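Lamina-associated polypeptide 2 isoforms alpha/zeta (Mus musculus, PDB 2V0X) forms a homodimer through its C-terminal coiled-coil domain as a component of the nuclear lamina, where it probably interacts with lamin A and chromatin. Local coordinates at the interface of chains A and B. Numbering follows the deposited sequence. Chains: chain A/B, Lamina-associated polypeptide 2 isoforms alpha/zeta.

Contact 1: the interface of chains A and B. Residues chain A 191, 195, 219-220; chain B 75-77, 85, 107.
In the dimer of this coiled-coil domain, the C-terminal end of helix 152-196 and the loop residue A:Leu219 of chain A meet a loop segment, B:Pro75 to B:Val77, and helix 100-146 of chain B. A:Arg191 bridges these two elements of its partner with different parts of one guanidinium group. Its NE donates to the carboxylate oxygen OD1 of B:Asp107 at 2.9 Å, a salt bridge that lies in the guanidinium plane and meets the oxygen on its syn side. The guanidinium and carboxylate planes are 40° apart, and the salt bridge uses OD1. At the far end of the group NH1 and NH2 both grip the backbone oxygen of B:Pro75, with NH1 at 2.9 Å from that O. A bend at the third torsion (chi3 56°) turns the guanidinium between carboxylate and carbonyl; arginine suits the place because it offers N-H groups on two edges.

One turn on, A:Trp195 sets its indole edge towards the same carboxylate, and NE1 makes a weak hydrogen bond to OD1 of B:Asp107 at 3.3 Å. Two donors converging on this oxygen would probably favour the charged aspartate. The ring also has an apolar task: CG2 of B:Val77 sits over the centre of one indole face, 4.0 Å above it. This methyl is the branch anti to the carbonyl carbon of the valine, and it also touches CD2 of A:Leu219 at 3.9 Å. A:Leu219 and B:Val77 lie side by side and point the same way, while the leucine N donates to the backbone O of B:Lys76, a residue that is poorly ordered, at 2.9 Å. The compact, branched valine thus fills the angle between indole and leucine. At the backbone end of the tryptophan, B:Ile85 from helix 79-87 brings its branch methyl CG2 to 3.5 Å from the backbone O of A:Trp195.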
ATOM      1  N   ARG A 191      -5.907 -14.062  -7.941  1.00 21.57           N
ATOM      2  CA  ARG A 191      -5.512 -14.530  -9.267  1.00 21.22           C
ATOM      3  C   ARG A 191      -5.427 -16.042  -9.340  1.00 25.95           C
ATOM      4  O   ARG A 191      -5.502 -16.618 -10.418  1.00 27.84           O
ATOM      5  CB  ARG A 191      -4.195 -13.869  -9.725  1.00 18.78           C
ATOM      6  CG  ARG A 191      -4.337 -12.350  -9.952  1.00 20.31           C
ATOM      7  CD  ARG A 191      -3.025 -11.676 -10.334  1.00 26.05           C
ATOM      8  NE  ARG A 191      -2.388 -12.269 -11.517  1.00 32.96           N
ATOM      9  CZ  ARG A 191      -1.108 -12.632 -11.557  1.00 31.82           C
ATOM     10  NH1 ARG A 191      -0.334 -12.457 -10.487  1.00 28.47           N
ATOM     11  NH2 ARG A 191      -0.600 -13.199 -12.650  1.00 24.50           N
ATOM     12  N   TRP A 195      -7.532 -18.017 -12.157  1.00 31.58           N
ATOM     13  CA  TRP A 195      -6.905 -18.881 -13.152  1.00 32.53           C
ATOM     14  C   TRP A 195      -7.348 -20.351 -13.117  1.00 32.79           C
ATOM     15  O   TRP A 195      -7.176 -21.070 -14.102  1.00 32.74           O
ATOM     16  CB  TRP A 195      -5.371 -18.765 -13.077  1.00 34.19           C
ATOM     17  CG  TRP A 195      -4.866 -17.514 -13.719  1.00 36.42           C
ATOM     18  CD1 TRP A 195      -4.770 -16.267 -13.147  1.00 37.88           C
ATOM     19  CD2 TRP A 195      -4.485 -17.356 -15.087  1.00 39.22           C
ATOM     20  NE1 TRP A 195      -4.373 -15.344 -14.086  1.00 39.65           N
ATOM     21  CE2 TRP A 195      -4.191 -15.985 -15.286  1.00 41.45           C
ATOM     22  CE3 TRP A 195      -4.374 -18.240 -16.173  1.00 41.29           C
ATOM     23  CZ2 TRP A 195      -3.789 -15.477 -16.533  1.00 43.63           C
ATOM     24  CZ3 TRP A 195      -3.976 -17.740 -17.408  1.00 42.32           C
ATOM     25  CH2 TRP A 195      -3.689 -16.368 -17.579  1.00 43.27           C
ATOM     26  N   LEU A 219       2.915 -17.461  -9.502  1.00 29.50           N
ATOM     27  CA  LEU A 219       1.612 -17.461  -8.883  1.00 30.14           C
ATOM     28  C   LEU A 219       1.314 -18.616  -7.940  1.00 33.46           C
ATOM     29  O   LEU A 219       0.850 -18.394  -6.825  1.00 31.72           O
ATOM     30  CB  LEU A 219       0.537 -17.343  -9.965  1.00 28.34           C
ATOM     31  CG  LEU A 219      -0.875 -17.012  -9.480  1.00 25.86           C
ATOM     32  CD1 LEU A 219      -0.859 -15.641  -8.810  1.00 26.97           C
ATOM     33  CD2 LEU A 219      -1.832 -17.015 -10.660  1.00 26.61           C
ATOM     34  N   PHE A 220       1.596 -19.840  -8.367  1.00 41.55           N
ATOM     35  CA  PHE A 220       1.312 -21.008  -7.534  1.00 44.44           C
ATOM     36  C   PHE A 220       2.520 -21.569  -6.782  1.00 50.95           C
ATOM     37  O   PHE A 220       2.407 -22.581  -6.079  1.00 52.32           O
ATOM     38  CB  PHE A 220       0.646 -22.114  -8.378  1.00 41.31           C
ATOM     39  CG  PHE A 220      -0.692 -21.720  -8.949  1.00 36.60           C
ATOM     40  CD1 PHE A 220      -0.786 -21.162 -10.214  1.00 35.06           C
ATOM     41  CD2 PHE A 220      -1.853 -21.880  -8.206  1.00 35.35           C
ATOM     42  CE1 PHE A 220      -2.017 -20.765 -10.735  1.00 35.22           C
ATOM     43  CE2 PHE A 220      -3.085 -21.490  -8.715  1.00 34.96           C
ATOM     44  CZ  PHE A 220      -3.171 -20.930  -9.977  1.00 34.34           C
TER
ATOM     45  N   PRO B  75       3.679 -11.765  -9.628  1.00 29.10           N
ATOM     46  CA  PRO B  75       3.979 -13.150  -9.976  1.00 30.76           C
ATOM     47  C   PRO B  75       3.340 -13.587 -11.289  1.00 34.99           C
ATOM     48  O   PRO B  75       2.232 -13.164 -11.635  1.00 35.06           O
ATOM     49  CB  PRO B  75       3.478 -13.931  -8.769  1.00 29.55           C
ATOM     50  CG  PRO B  75       2.385 -13.115  -8.244  1.00 30.38           C
ATOM     51  CD  PRO B  75       2.869 -11.686  -8.405  1.00 30.14           C
ATOM     52  N   LYS B  76       4.101 -14.365 -12.047  1.00 39.65           N
ATOM     53  CA  LYS B  76       3.678 -14.876 -13.347  1.00 39.75           C
ATOM     54  C   LYS B  76       3.202 -16.309 -13.204  1.00 37.98           C
ATOM     55  O   LYS B  76       3.592 -17.015 -12.276  1.00 35.48           O
ATOM     56  CB  LYS B  76       4.865 -14.818 -14.317  1.00 51.30           C
ATOM     57  CG  LYS B  76       4.604 -15.348 -15.717  1.00 83.50           C
ATOM     58  CD  LYS B  76       5.873 -15.300 -16.572  1.00 86.93           C
ATOM     59  CE  LYS B  76       6.908 -16.330 -16.126  1.00 72.34           C
ATOM     60  NZ  LYS B  76       6.485 -17.741 -16.422  1.00 52.09           N
ATOM     61  N   VAL B  77       2.319 -16.730 -14.099  1.00 42.41           N
ATOM     62  CA  VAL B  77       1.825 -18.099 -14.063  1.00 46.28           C
ATOM     63  C   VAL B  77       2.854 -18.950 -14.800  1.00 46.85           C
ATOM     64  O   VAL B  77       3.310 -18.595 -15.890  1.00 44.61           O
ATOM     65  CB  VAL B  77       0.444 -18.223 -14.729  1.00 47.02           C
ATOM     66  CG1 VAL B  77      -0.195 -19.551 -14.343  1.00 47.18           C
ATOM     67  CG2 VAL B  77      -0.448 -17.060 -14.302  1.00 47.18           C
ATOM     68  N   ILE B  85      -3.442 -26.436 -16.613  1.00 50.42           N
ATOM     69  CA  ILE B  85      -4.754 -25.799 -16.569  1.00 47.98           C
ATOM     70  C   ILE B  85      -5.419 -25.882 -17.944  1.00 47.16           C
ATOM     71  O   ILE B  85      -6.590 -26.231 -18.048  1.00 46.19           O
ATOM     72  CB  ILE B  85      -4.656 -24.300 -16.137  1.00 45.90           C
ATOM     73  CG1 ILE B  85      -4.137 -24.195 -14.696  1.00 46.91           C
ATOM     74  CG2 ILE B  85      -6.014 -23.610 -16.281  1.00 42.78           C
ATOM     75  CD1 ILE B  85      -4.051 -22.765 -14.162  1.00 49.67           C
ATOM     76  N   ASP B 107      -8.131  -9.814 -13.798  1.00 27.99           N
ATOM     77  CA  ASP B 107      -6.710 -10.120 -13.677  1.00 27.84           C
ATOM     78  C   ASP B 107      -5.869  -8.848 -13.713  1.00 27.51           C
ATOM     79  O   ASP B 107      -4.885  -8.724 -12.981  1.00 30.14           O
ATOM     80  CB  ASP B 107      -6.255 -11.092 -14.774  1.00 27.90           C
ATOM     81  CG  ASP B 107      -4.861 -11.619 -14.522  1.00 28.49           C
ATOM     82  OD1 ASP B 107      -4.611 -12.099 -13.400  1.00 29.47           O
ATOM     83  OD2 ASP B 107      -4.007 -11.505 -15.420  1.00 35.03           O
TER

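Contact 2: the interface of chains A and B. Residues chain A 120, 176, 180-181; chain B 117, 120-121, 124, 180.
A:Ser180 reaches across to helix 100-146 of chain B, where its hydroxyl OG donates to the backbone O of B:Ala117 at 3.0 Å. This is a helix-to-helix packing site of the coiled-coil dimer, with helix 152-196 of chain A set on helix 100-146 of chain B. The hydroxyl approaches that oxygen at a C=O...OG angle of 133°, tilted from the carbonyl plane. A carbonyl within a helix normally serves its own helix; here it also receives a donor from the partner chain. The serine OG stands beside its own backbone N, which also leaves it 3.4 Å from the O of A:Glu176, a weak hydrogen bond within helix 152-196. Serine suits this place because a small side chain lets the helices come near each other, while its hydroxyl still supplies a polar link.

Around this bond the contact is largely apolar. CD2 of B:Leu121, one turn after B:Ala117, packs on CB of A:Ser180 at 3.6 Å. On the same helix B:Ala120 presents its methyl CB to the serine hydroxyl, 3.7 Å from OG. Alanine gives these helices a low surface on which larger neighbours can lie.

One helical turn before the serine, A:Glu176 lays the aliphatic part of its side chain on B:Ala124, with CG 3.6 Å from the alanine CB. Its CG runs anti to the backbone N (chi1 -176°), and a bend at chi2 of 77° then carries the carboxylate back towards B:Ala120. The glutamate therefore contributes its methylene groups to the packing and takes its carboxylate past the small alanines. Across the two-fold axis, A:Ala120 meets B:Ser180, the counterpart of A:Ser180 in the other chain. This is the two-fold twin of the pair B:Ala120 and A:Ser180, at much the same distance, CB of A:Ala120 lying 3.6 Å from the hydroxyl OG of B:Ser180.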
ATOM      1  N   ALA A 120      -2.656   1.087   4.792  1.00 26.71           N
ATOM      2  CA  ALA A 120      -1.343   1.643   4.448  1.00 23.76           C
ATOM      3  C   ALA A 120      -1.483   3.159   4.284  1.00 24.83           C
ATOM      4  O   ALA A 120      -0.598   3.937   4.659  1.00 25.88           O
ATOM      5  CB  ALA A 120      -0.832   1.022   3.133  1.00 22.85           C
ATOM      6  N   GLU A 176       3.799  -0.281   7.242  0.50 23.60           N
ATOM      7  CA  GLU A 176       3.455  -0.046   5.835  0.50 23.15           C
ATOM      8  C   GLU A 176       3.868  -1.294   5.037  0.50 23.20           C
ATOM      9  O   GLU A 176       3.113  -1.785   4.205  0.50 25.54           O
ATOM     10  CB  GLU A 176       4.201   1.187   5.304  0.50 23.17           C
ATOM     11  CG  GLU A 176       3.854   1.604   3.866  0.50 34.63           C
ATOM     12  CD  GLU A 176       2.517   2.327   3.729  0.50 46.67           C
ATOM     13  OE1 GLU A 176       1.902   2.700   4.752  0.50 36.60           O
ATOM     14  OE2 GLU A 176       2.086   2.540   2.577  0.50 52.31           O
ATOM     15  N   SER A 180       1.495  -3.809   2.810  1.00 26.82           N
ATOM     16  CA  SER A 180       1.786  -4.080   1.390  1.00 26.85           C
ATOM     17  C   SER A 180       1.855  -5.580   1.118  1.00 25.02           C
ATOM     18  O   SER A 180       1.323  -6.058   0.118  1.00 25.99           O
ATOM     19  CB  SER A 180       3.119  -3.464   0.953  1.00 28.98           C
ATOM     20  OG  SER A 180       3.004  -2.073   0.828  1.00 28.08           O
ATOM     21  N   ALA A 181       2.506  -6.303   2.024  1.00 24.34           N
ATOM     22  CA  ALA A 181       2.654  -7.751   1.927  1.00 22.91           C
ATOM     23  C   ALA A 181       1.263  -8.405   1.944  1.00 24.03           C
ATOM     24  O   ALA A 181       1.007  -9.323   1.169  1.00 27.63           O
ATOM     25  CB  ALA A 181       3.527  -8.295   3.088  1.00 22.62           C
TER
ATOM     26  N   ALA B 117       0.948  -1.961  -4.525  1.00 21.64           N
ATOM     27  CA  ALA B 117       1.394  -2.361  -3.184  1.00 19.91           C
ATOM     28  C   ALA B 117       2.911  -2.568  -3.115  1.00 23.15           C
ATOM     29  O   ALA B 117       3.568  -2.182  -2.132  1.00 26.50           O
ATOM     30  CB  ALA B 117       0.693  -3.654  -2.773  1.00 18.43           C
ATOM     31  N   ALA B 120       4.576   0.734  -2.989  1.00 22.52           N
ATOM     32  CA  ALA B 120       4.443   1.311  -1.637  1.00 20.34           C
ATOM     33  C   ALA B 120       5.463   0.636  -0.705  1.00 22.23           C
ATOM     34  O   ALA B 120       6.038   1.262   0.188  1.00 27.02           O
ATOM     35  CB  ALA B 120       3.025   1.096  -1.131  1.00 19.42           C
ATOM     36  N   LEU B 121       5.747  -0.633  -0.968  1.00 22.56           N
ATOM     37  CA  LEU B 121       6.722  -1.388  -0.188  1.00 22.49           C
ATOM     38  C   LEU B 121       8.120  -0.806  -0.444  1.00 21.05           C
ATOM     39  O   LEU B 121       8.904  -0.627   0.499  1.00 21.77           O
ATOM     40  CB  LEU B 121       6.660  -2.862  -0.598  1.00 25.02           C
ATOM     41  CG  LEU B 121       7.312  -4.074   0.065  1.00 27.54           C
ATOM     42  CD1 LEU B 121       8.759  -3.833   0.395  1.00 28.16           C
ATOM     43  CD2 LEU B 121       6.538  -4.470   1.281  1.00 33.77           C
ATOM     44  N   ALA B 124       8.307   2.374   1.411  1.00 28.70           N
ATOM     45  CA  ALA B 124       8.400   2.108   2.856  1.00 28.01           C
ATOM     46  C   ALA B 124       9.793   1.689   3.263  1.00 28.48           C
ATOM     47  O   ALA B 124      10.277   2.098   4.328  1.00 29.16           O
ATOM     48  CB  ALA B 124       7.378   1.056   3.310  1.00 27.31           C
ATOM     49  N   SER B 180      -1.272   3.903  -2.526  1.00 27.92           N
ATOM     50  CA  SER B 180      -2.419   3.288  -1.855  1.00 27.19           C
ATOM     51  C   SER B 180      -3.727   3.650  -2.567  1.00 26.92           C
ATOM     52  O   SER B 180      -4.609   2.811  -2.708  1.00 30.25           O
ATOM     53  CB  SER B 180      -2.506   3.740  -0.385  1.00 30.55           C
ATOM     54  OG  SER B 180      -1.423   3.233   0.382  1.00 38.90           O
TER

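Contact 1 and contact 2 lie about 21 Å apart, measured between the centres of their C-alpha atoms, and both pair helix 152-196 of chain A with helix 100-146 of chain B. Contact 2 works in the middle of this helical pairing, where small residues permit close approach. Contact 1 sits towards the end of helix 152-196 and adds loop segments from both chains, with charged and aromatic groups. Because the dimer is two-fold symmetric, each contact has a twin with the chains exchanged. Together they would fix both the spacing and the alignment of the long helices in the dimer.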